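Local coordinates for periplasmic binding protein/LacI transcriptional regulator (PDB 3CTP) that binds beta-D-xylulofuranose in the cleft between its two lobes and probably represses transcription by binding DNA at regulatory sites, at residues F74-M78 with Q284-L289; S154-N158 with L189-G193; I175-P181 with I205-Q211. All coordinates share one frame. Residue numbers count along the deposited sequence, not the author numbering.

Contact 1 of 3, residues F74-M78 with Q284-L289; sequences FFNQM and QPIEAL. With XLF (beta-D-xylulofuranose), chain C.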
loop_
_atom_site.group_PDB
_atom_site.type_symbol
_atom_site.label_atom_id
_atom_site.label_comp_id
_atom_site.label_asym_id
_atom_site.label_seq_id
_atom_site.Cartn_x
_atom_site.Cartn_y
_atom_site.Cartn_z
ATOM N N PHE A 74 6.349 -2.214 0.633
ATOM C CA PHE A 74 7.117 -3.320 1.208
ATOM C C PHE A 74 6.350 -3.918 2.399
ATOM O O PHE A 74 6.279 -5.143 2.575
ATOM C CB PHE A 74 8.494 -2.823 1.706
ATOM C CG PHE A 74 9.272 -3.900 2.433
ATOM C CD1 PHE A 74 9.941 -4.871 1.708
ATOM C CD2 PHE A 74 9.266 -3.952 3.816
ATOM C CE1 PHE A 74 10.633 -5.901 2.376
ATOM C CE2 PHE A 74 9.942 -4.970 4.507
ATOM C CZ PHE A 74 10.622 -5.948 3.769
ATOM N N PHE A 75 5.763 -3.067 3.230
ATOM C CA PHE A 75 5.072 -3.627 4.395
ATOM C C PHE A 75 3.745 -4.280 4.037
ATOM O O PHE A 75 3.324 -5.224 4.733
ATOM C CB PHE A 75 4.879 -2.588 5.501
ATOM C CG PHE A 75 6.162 -2.257 6.198
ATOM C CD1 PHE A 75 6.800 -3.221 6.976
ATOM C CD2 PHE A 75 6.743 -1.021 6.037
ATOM C CE1 PHE A 75 8.036 -2.932 7.600
ATOM C CE2 PHE A 75 7.976 -0.739 6.636
ATOM C CZ PHE A 75 8.608 -1.686 7.430
ATOM N N ASN A 76 3.071 -3.803 3.007
ATOM C CA ASN A 76 1.866 -4.567 2.667
ATOM C C ASN A 76 2.203 -5.908 2.031
ATOM O O ASN A 76 1.505 -6.897 2.250
ATOM C CB ASN A 76 0.792 -3.756 1.929
ATOM C CG ASN A 76 1.218 -3.231 0.593
ATOM O OD1 ASN A 76 1.485 -4.026 -0.323
ATOM N ND2 ASN A 76 1.137 -1.870 0.399
ATOM N N GLN A 77 3.270 -6.006 1.279
ATOM C CA GLN A 77 3.663 -7.302 0.752
ATOM C C GLN A 77 4.144 -8.216 1.857
ATOM O O GLN A 77 3.819 -9.342 1.878
ATOM C CB GLN A 77 4.773 -7.159 -0.264
ATOM C CG GLN A 77 4.344 -6.467 -1.562
ATOM C CD GLN A 77 5.485 -6.234 -2.512
ATOM O OE1 GLN A 77 5.994 -5.160 -2.613
ATOM N NE2 GLN A 77 5.839 -7.242 -3.229
ATOM N N MET A 78 4.923 -7.673 2.775
ATOM C CA MET A 78 5.355 -8.481 3.919
ATOM C C MET A 78 4.141 -8.995 4.692
ATOM O O MET A 78 4.095 -10.173 5.102
ATOM C CB MET A 78 6.260 -7.656 4.866
ATOM C CG MET A 78 7.697 -7.617 4.418
ATOM S SD MET A 78 8.653 -9.078 4.987
ATOM C CE MET A 78 8.809 -8.492 6.671
ATOM N N GLN A 284 15.085 -7.359 -0.684
ATOM C CA GLN A 284 14.844 -8.048 0.592
ATOM C C GLN A 284 14.016 -9.291 0.353
ATOM O O GLN A 284 12.991 -9.226 -0.356
ATOM C CB GLN A 284 14.059 -7.153 1.563
ATOM C CG GLN A 284 14.811 -5.939 2.037
ATOM C CD GLN A 284 14.216 -5.401 3.323
ATOM O OE1 GLN A 284 14.310 -6.048 4.357
ATOM N NE2 GLN A 284 13.642 -4.185 3.279
ATOM N N PRO A 285 14.453 -10.439 0.900
ATOM C CA PRO A 285 13.789 -11.696 0.541
ATOM C C PRO A 285 12.546 -11.911 1.382
ATOM O O PRO A 285 12.584 -12.570 2.435
ATOM C CB PRO A 285 14.847 -12.761 0.854
ATOM C CG PRO A 285 15.681 -12.143 1.972
ATOM C CD PRO A 285 15.701 -10.641 1.665
ATOM N N ILE A 286 11.441 -11.310 0.936
ATOM C CA ILE A 286 10.219 -11.299 1.731
ATOM C C ILE A 286 9.772 -12.712 2.115
ATOM O O ILE A 286 9.341 -12.954 3.252
ATOM C CB ILE A 286 9.092 -10.547 0.970
ATOM C CG1 ILE A 286 9.458 -9.050 0.927
ATOM C CG2 ILE A 286 7.763 -10.741 1.656
ATOM C CD1 ILE A 286 8.426 -8.149 0.186
ATOM N N GLU A 287 9.843 -13.660 1.177
ATOM C CA GLU A 287 9.398 -15.016 1.523
ATOM C C GLU A 287 10.247 -15.606 2.653
ATOM O O GLU A 287 9.710 -16.225 3.603
ATOM C CB GLU A 287 9.420 -15.965 0.310
ATOM C CG GLU A 287 8.363 -15.618 -0.731
ATOM C CD GLU A 287 6.998 -16.174 -0.396
ATOM O OE1 GLU A 287 6.920 -17.186 0.339
ATOM O OE2 GLU A 287 5.997 -15.612 -0.891
ATOM N N ALA A 288 11.572 -15.478 2.551
ATOM C CA ALA A 288 12.434 -16.003 3.621
ATOM C C ALA A 288 12.217 -15.257 4.942
ATOM O O ALA A 288 12.241 -15.867 6.025
ATOM C CB ALA A 288 13.914 -15.928 3.220
ATOM N N LEU A 289 12.047 -13.937 4.879
ATOM C CA LEU A 289 11.810 -13.172 6.111
ATOM C C LEU A 289 10.520 -13.631 6.774
ATOM O O LEU A 289 10.481 -13.856 7.986
ATOM C CB LEU A 289 11.685 -11.680 5.800
ATOM C CG LEU A 289 12.994 -11.013 5.386
ATOM C CD1 LEU A 289 12.681 -9.663 4.721
ATOM C CD2 LEU A 289 13.911 -10.809 6.614
HETATM O O4 XLF C . 13.218 0.157 7.797
HETATM C C4 XLF C . 13.529 -0.058 6.418
HETATM C C5 XLF C . 13.233 1.237 5.676
HETATM O O5 XLF C . 12.053 0.989 4.903
HETATM C C3 XLF C . 12.581 -1.074 5.803
HETATM O O3 XLF C . 13.236 -2.323 5.544
HETATM C C2 XLF C . 12.182 -0.380 4.530
HETATM O O2 XLF C . 13.217 -0.501 3.532
HETATM C C1 XLF C . 10.853 -0.866 3.987
HETATM O O1 XLF C . 10.489 -0.072 2.848
#
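Two helix starts pack against each other here through apolar side chains, next to the sugar site of a periplasmic-binding-protein-like fold. Residues 74-78 lie within the first two turns of helix 73-88, and 284-289 run from a loop into helix 286-302, with Pro285 at its N-cap position. The contact illustrates how such a fold can build a ligand pocket: the ends of elements remote in sequence are brought together, so that Phe74 and Gln284 serve both packing and binding. No hydrogen bond joins the segments. Ile286 fills the middle, its CG1 3.7 Å from Phe74 CE1 and its CD1 3.8 Å from Gln77 CB, while Met78 SD lies 3.8 Å from Ile286 CG2 and 4.1 Å from Leu289 CB. Phe141 of strand 138-141 also touches Phe74 and Met78, and Leu289 rests on strands 151-154 and 311-318. Gln77 OE1 is hydrogen-bonded to Phe270 N. Toward the cleft, packing gives way to sugar recognition. Phe74 CD2 comes within 3.5 Å of XLF C1 and Phe75 CE2 within 3.9 Å of the same atom. Gln284 OE1 is held by Ser154, and its NE2 is shared between Asp267 and the ligand: Gln284 NE2 sits over one face of the Phe74 ring, 3.5 Å from Phe74 CZ, and donates to XLF O3 at 3.0 Å.

Contact 2 of 3, residues S154-N158 with L189-G193; sequences SDNYN and LRYKG. With XLF (beta-D-xylulofuranose), chain C.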
loop_
_atom_site.group_PDB
_atom_site.type_symbol
_atom_site.label_atom_id
_atom_site.label_comp_id
_atom_site.label_asym_id
_atom_site.label_seq_id
_atom_site.Cartn_x
_atom_site.Cartn_y
_atom_site.Cartn_z
ATOM N N SER A 154 16.804 -8.180 7.099
ATOM C CA SER A 154 17.647 -8.439 5.940
ATOM C C SER A 154 19.073 -7.985 6.248
ATOM O O SER A 154 19.304 -7.307 7.239
ATOM C CB SER A 154 17.151 -7.694 4.701
ATOM O OG SER A 154 15.861 -8.166 4.289
ATOM N N ASP A 155 20.016 -8.340 5.378
ATOM C CA ASP A 155 21.412 -7.936 5.551
ATOM C C ASP A 155 21.602 -6.509 5.069
ATOM O O ASP A 155 22.129 -6.233 3.992
ATOM C CB ASP A 155 22.315 -8.926 4.794
ATOM C CG ASP A 155 23.772 -8.714 5.067
ATOM O OD1 ASP A 155 24.142 -7.774 5.818
ATOM O OD2 ASP A 155 24.545 -9.498 4.465
ATOM N N ASN A 156 21.145 -5.584 5.891
ATOM C CA ASN A 156 21.111 -4.189 5.456
ATOM C C ASN A 156 22.485 -3.542 5.303
ATOM O O ASN A 156 22.685 -2.684 4.430
ATOM C CB ASN A 156 20.226 -3.435 6.444
ATOM C CG ASN A 156 18.766 -3.785 6.232
ATOM O OD1 ASN A 156 18.261 -3.655 5.112
ATOM N ND2 ASN A 156 18.103 -4.300 7.285
ATOM N N TYR A 157 23.441 -3.967 6.120
ATOM C CA TYR A 157 24.774 -3.411 6.004
ATOM C C TYR A 157 25.369 -3.779 4.646
ATOM O O TYR A 157 25.844 -2.917 3.886
ATOM C CB TYR A 157 25.686 -3.918 7.139
ATOM C CG TYR A 157 27.092 -3.425 6.932
ATOM C CD1 TYR A 157 27.488 -2.160 7.377
ATOM C CD2 TYR A 157 28.012 -4.192 6.225
ATOM C CE1 TYR A 157 28.774 -1.688 7.151
ATOM C CE2 TYR A 157 29.285 -3.721 5.979
ATOM C CZ TYR A 157 29.661 -2.473 6.445
ATOM O OH TYR A 157 30.935 -2.003 6.162
ATOM N N ASN A 158 25.356 -5.038 4.331
ATOM C CA ASN A 158 25.923 -5.466 3.066
ATOM C C ASN A 158 25.128 -4.958 1.859
ATOM O O ASN A 158 25.700 -4.647 0.869
ATOM C CB ASN A 158 26.098 -6.973 2.990
ATOM C CG ASN A 158 27.290 -7.468 3.786
ATOM O OD1 ASN A 158 28.297 -6.845 3.863
ATOM N ND2 ASN A 158 27.135 -8.617 4.344
ATOM N N LEU A 189 22.128 0.962 9.107
ATOM C CA LEU A 189 23.109 -0.001 8.587
ATOM C C LEU A 189 23.319 0.196 7.086
ATOM O O LEU A 189 24.452 0.071 6.590
ATOM C CB LEU A 189 22.650 -1.425 8.909
ATOM C CG LEU A 189 22.845 -1.831 10.366
ATOM C CD1 LEU A 189 22.138 -3.160 10.619
ATOM C CD2 LEU A 189 24.339 -1.915 10.678
ATOM N N ARG A 190 22.247 0.491 6.332
ATOM C CA ARG A 190 22.452 0.764 4.906
ATOM C C ARG A 190 23.376 1.958 4.693
ATOM O O ARG A 190 24.251 1.948 3.832
ATOM C CB ARG A 190 21.115 1.025 4.172
ATOM C CG ARG A 190 20.229 -0.206 4.177
ATOM C CD ARG A 190 18.801 0.105 3.717
ATOM N NE ARG A 190 17.945 -1.026 4.078
ATOM C CZ ARG A 190 16.616 -1.017 4.042
ATOM N NH1 ARG A 190 15.953 0.067 3.632
ATOM N NH2 ARG A 190 15.958 -2.102 4.437
ATOM N N TYR A 191 23.170 3.000 5.494
ATOM C CA TYR A 191 24.020 4.182 5.433
ATOM C C TYR A 191 25.470 3.822 5.731
ATOM O O TYR A 191 26.382 4.227 5.007
ATOM C CB TYR A 191 23.470 5.202 6.446
ATOM C CG TYR A 191 24.462 6.178 6.994
ATOM C CD1 TYR A 191 24.835 7.290 6.275
ATOM C CD2 TYR A 191 24.976 6.012 8.259
ATOM C CE1 TYR A 191 25.753 8.208 6.794
ATOM C CE2 TYR A 191 25.877 6.916 8.793
ATOM C CZ TYR A 191 26.260 7.994 8.046
ATOM O OH TYR A 191 27.147 8.908 8.586
ATOM N N LYS A 192 25.668 3.030 6.777
ATOM C CA LYS A 192 27.030 2.683 7.182
ATOM C C LYS A 192 27.713 1.828 6.104
ATOM O O LYS A 192 28.906 2.014 5.808
ATOM C CB LYS A 192 26.975 1.923 8.502
ATOM C CG LYS A 192 28.362 1.758 9.131
ATOM C CD LYS A 192 29.075 3.098 9.186
ATOM C CE LYS A 192 30.536 2.941 9.595
ATOM N NZ LYS A 192 31.289 4.214 9.463
ATOM N N GLY A 193 26.978 0.897 5.501
ATOM C CA GLY A 193 27.616 0.048 4.474
ATOM C C GLY A 193 27.971 0.887 3.264
ATOM O O GLY A 193 29.023 0.699 2.635
HETATM O O4 XLF C . 13.218 0.157 7.797
HETATM C C4 XLF C . 13.529 -0.058 6.418
HETATM C C5 XLF C . 13.233 1.237 5.676
HETATM O O5 XLF C . 12.053 0.989 4.903
HETATM C C3 XLF C . 12.581 -1.074 5.803
HETATM O O3 XLF C . 13.236 -2.323 5.544
HETATM C C2 XLF C . 12.182 -0.380 4.530
HETATM O O2 XLF C . 13.217 -0.501 3.532
HETATM C C1 XLF C . 10.853 -0.866 3.987
HETATM O O1 XLF C . 10.489 -0.072 2.848
HETATM O O HOH W 1 30.820 -1.549 3.282
#
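Sugar recognition often depends on a second shell, in which one residue orients another that touches the ligand; the close meeting of helices 156-169 and 185-200 is a clear case. Asn156 OD1 accepts twice from one guanidinium, from Arg190 NE at 2.8 Å and from Arg190 NH2 at 2.9 Å, and lies at the edge of that group, near its plane. Held in this way, Arg190 reaches the xylulofuranose: Arg190 NH1 donates to XLF O2 at 2.8 Å and Arg190 NH2 to XLF O3 at 2.9 Å, with a weak further bond from NH2 to O2. Phe266 adds a cation-pi contact to the same group. At the start of helix 156-169, Asp155 is the N-cap: its OD1 accepts weakly from Asn158 N at 3.3 Å, and its OD2 takes a stronger bond from Asn158 ND2 at 2.7 Å. Tyr157 OH is hydrogen-bonded to Asp196 and also receives a water 2.9 Å away, which donates to Gly193 O at 2.9 Å as well. Gly193 lets the backbones come close. Its CA lies over the face of the Tyr157 ring in a CH-pi contact, 3.8 Å from the centroid, and 3.5 Å from Tyr157 O; an ideal CB there would clash with that oxygen. Reciprocally, Tyr157 CA approaches Leu189 O at 3.5 Å. Both helices pack against the four-stranded sheet, Tyr191 on His177, Lys179 and Phe207 of strands 175-179 and 206-209, while Ser154, just before helix 156-169, ends strand 151-154 of the seven-stranded sheet, beside strand 311-318.

Contact 3 of 3, residues I175-P181 with I205-Q211; sequences ILHIKGP and IDFIEFQ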
loop_
_atom_site.group_PDB
_atom_site.type_symbol
_atom_site.label_atom_id
_atom_site.label_comp_id
_atom_site.label_asym_id
_atom_site.label_seq_id
_atom_site.Cartn_x
_atom_site.Cartn_y
_atom_site.Cartn_z
ATOM N N ILE A 175 28.204 11.433 -5.682
ATOM C CA ILE A 175 27.154 10.532 -5.178
ATOM C C ILE A 175 26.416 11.114 -3.986
ATOM O O ILE A 175 27.044 11.697 -3.096
ATOM C CB ILE A 175 27.798 9.190 -4.817
ATOM C CG1 ILE A 175 28.251 8.503 -6.110
ATOM C CG2 ILE A 175 26.846 8.292 -4.001
ATOM C CD1 ILE A 175 29.134 7.271 -5.867
ATOM N N LEU A 176 25.085 10.935 -3.991
ATOM C CA LEU A 176 24.225 11.360 -2.893
ATOM C C LEU A 176 23.572 10.129 -2.303
ATOM O O LEU A 176 23.124 9.240 -3.053
ATOM C CB LEU A 176 23.102 12.235 -3.465
ATOM C CG LEU A 176 21.960 12.638 -2.524
ATOM C CD1 LEU A 176 22.469 13.495 -1.377
ATOM C CD2 LEU A 176 20.898 13.411 -3.291
ATOM N N HIS A 177 23.477 10.080 -0.979
ATOM C CA HIS A 177 22.628 9.053 -0.334
ATOM C C HIS A 177 21.522 9.784 0.419
ATOM O O HIS A 177 21.803 10.620 1.284
ATOM C CB HIS A 177 23.442 8.169 0.619
ATOM C CG HIS A 177 22.606 7.232 1.439
ATOM N ND1 HIS A 177 21.492 6.603 0.930
ATOM C CD2 HIS A 177 22.727 6.806 2.720
ATOM C CE1 HIS A 177 20.950 5.830 1.872
ATOM N NE2 HIS A 177 21.689 5.927 2.959
ATOM N N ILE A 178 20.275 9.511 0.024
ATOM C CA ILE A 178 19.122 9.985 0.772
ATOM C C ILE A 178 18.868 8.902 1.806
ATOM O O ILE A 178 18.423 7.787 1.459
ATOM C CB ILE A 178 17.926 10.196 -0.139
ATOM C CG1 ILE A 178 18.298 11.343 -1.102
ATOM C CG2 ILE A 178 16.674 10.575 0.701
ATOM C CD1 ILE A 178 17.266 11.678 -2.173
ATOM N N LYS A 179 19.247 9.210 3.049
ATOM C CA LYS A 179 19.190 8.227 4.136
ATOM C C LYS A 179 17.912 8.326 4.926
ATOM O O LYS A 179 17.205 9.342 4.891
ATOM C CB LYS A 179 20.422 8.339 5.051
ATOM C CG LYS A 179 20.462 9.561 5.886
ATOM C CD LYS A 179 21.713 9.553 6.871
ATOM C CE LYS A 179 21.633 8.482 7.914
ATOM N NZ LYS A 179 20.539 8.658 8.924
ATOM N N GLY A 180 17.593 7.243 5.608
ATOM C CA GLY A 180 16.352 7.181 6.371
ATOM C C GLY A 180 16.540 7.756 7.753
ATOM O O GLY A 180 17.664 8.134 8.140
ATOM N N PRO A 181 15.437 7.833 8.510
ATOM C CA PRO A 181 15.407 8.291 9.874
ATOM C C PRO A 181 16.393 7.488 10.730
ATOM O O PRO A 181 16.475 6.283 10.559
ATOM C CB PRO A 181 13.992 7.882 10.318
ATOM C CG PRO A 181 13.178 7.913 9.135
ATOM C CD PRO A 181 14.097 7.527 7.988
ATOM N N ILE A 205 31.025 11.585 -0.092
ATOM C CA ILE A 205 29.597 11.385 -0.424
ATOM C C ILE A 205 28.777 12.455 0.287
ATOM O O ILE A 205 29.126 12.863 1.397
ATOM C CB ILE A 205 29.081 10.069 0.191
ATOM C CG1 ILE A 205 29.842 8.868 -0.361
ATOM C CG2 ILE A 205 27.566 9.924 -0.034
ATOM C CD1 ILE A 205 29.680 8.701 -1.848
ATOM N N ASP A 206 27.658 12.858 -0.305
ATOM C CA ASP A 206 26.757 13.800 0.352
ATOM C C ASP A 206 25.546 13.028 0.873
ATOM O O ASP A 206 25.184 12.005 0.300
ATOM C CB ASP A 206 26.253 14.848 -0.637
ATOM C CG ASP A 206 27.317 15.857 -1.015
ATOM O OD1 ASP A 206 28.346 15.919 -0.303
ATOM O OD2 ASP A 206 27.118 16.573 -2.030
ATOM N N PHE A 207 24.937 13.530 1.947
ATOM C CA PHE A 207 23.759 12.908 2.548
ATOM C C PHE A 207 22.625 13.898 2.714
ATOM O O PHE A 207 22.853 15.081 3.027
ATOM C CB PHE A 207 24.120 12.338 3.933
ATOM C CG PHE A 207 25.166 11.281 3.879
ATOM C CD1 PHE A 207 24.834 9.993 3.519
ATOM C CD2 PHE A 207 26.507 11.578 4.167
ATOM C CE1 PHE A 207 25.800 8.994 3.414
ATOM C CE2 PHE A 207 27.483 10.587 4.069
ATOM C CZ PHE A 207 27.128 9.293 3.692
ATOM N N ILE A 208 21.392 13.412 2.527
ATOM C CA ILE A 208 20.173 14.139 2.946
ATOM C C ILE A 208 19.387 13.149 3.795
ATOM O O ILE A 208 19.241 12.002 3.393
ATOM C CB ILE A 208 19.335 14.510 1.709
ATOM C CG1 ILE A 208 20.069 15.578 0.891
ATOM C CG2 ILE A 208 17.929 15.034 2.095
ATOM C CD1 ILE A 208 19.381 15.909 -0.442
ATOM N N GLU A 209 18.919 13.557 4.968
ATOM C CA GLU A 209 18.268 12.604 5.874
ATOM C C GLU A 209 16.789 12.881 5.985
ATOM O O GLU A 209 16.381 13.907 6.545
ATOM C CB GLU A 209 18.868 12.707 7.278
ATOM C CG GLU A 209 18.316 11.686 8.285
ATOM C CD GLU A 209 18.995 11.849 9.639
ATOM O OE1 GLU A 209 18.534 12.685 10.444
ATOM O OE2 GLU A 209 20.011 11.168 9.884
ATOM N N PHE A 210 15.967 11.965 5.479
ATOM C CA PHE A 210 14.520 12.135 5.615
ATOM C C PHE A 210 14.141 11.725 7.022
ATOM O O PHE A 210 14.745 10.792 7.577
ATOM C CB PHE A 210 13.780 11.191 4.653
ATOM C CG PHE A 210 13.697 11.673 3.222
ATOM C CD1 PHE A 210 14.497 12.696 2.737
ATOM C CD2 PHE A 210 12.810 11.050 2.347
ATOM C CE1 PHE A 210 14.393 13.128 1.412
ATOM C CE2 PHE A 210 12.709 11.464 1.002
ATOM C CZ PHE A 210 13.503 12.498 0.541
ATOM N N GLN A 211 13.137 12.389 7.609
ATOM C CA GLN A 211 12.780 12.076 9.008
ATOM C C GLN A 211 11.647 11.092 9.153
ATOM O O GLN A 211 11.295 10.678 10.295
ATOM C CB GLN A 211 12.380 13.362 9.748
ATOM C CG GLN A 211 13.489 14.413 9.708
ATOM C CD GLN A 211 14.767 13.911 10.337
ATOM O OE1 GLN A 211 14.764 13.467 11.490
ATOM N NE2 GLN A 211 15.869 13.976 9.590
#
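A salt bridge between Lys179 NZ and Glu209 OE2, 2.7 Å long, ties two neighbouring parallel strands of a beta-alpha-beta unit in which helix 185-200 connects strand 175-179 to strand 206-209. Lys179 NZ also donates to Gly180 O at 3.0 Å, and Glu188 of the connecting helix supplies a second carboxylate. The backbone shows the general parallel pattern, in which alternate residues of one strand bond to two residues of the other: Asp206 N to Ile175 O (3.1 Å), His177 N to Asp206 O (2.9 Å), Ile208 N to His177 O (3.1 Å), Lys179 N to Ile208 O (2.8 Å) and Phe210 N to Lys179 O (3.0 Å). Pro181 has no hydrogen to continue the series. Strand 206-209 is an outermost strand of its four-stranded parallel sheet within this chain; strand 175-179 is bonded on its other side to strand 234-237. On the face bearing His177, Phe207, Lys179 and Glu209, the imidazole and phenyl rings meet rim to rim, and Tyr191 of the helix packs against His177, Phe207 and Lys179. His177 ND1 is hydrogen-bonded to Phe236 O. The opposite face carries Leu176, Asp206, Ile178 and Ile208, with Leu176 CD1 3.9 Å from Ile208 CG1. Just past the end of strand 206-209, the Phe210 ring lies against Ile178, whose CG2 sits over its face in a CH-pi contact, 3.6 Å from the ring centroid.

In the fold
From the N terminus, the chain first passes 74-78, whose partner 284-289 comes some 200 residues later; the long loop closed by contact 1, which joins helices 73-88 and 286-302, contains both other contacts. Residues 154-158 come next, then 175-181, before 189-193 completes contact 2 and 205-211 completes contact 3, so these two cross. Contact 2 joins helices 156-169 and 185-200, and contact 3 two strands of the four-stranded sheet. Helix 185-200 belongs to both stories, since it also connects those strands, whose side chains meet Tyr191. Contacts 1 and 2 touch at Gln284 and Ser154, and both reach the sugar. Contact 3 lies apart from contact 1, with nearest atoms about 10 Å away.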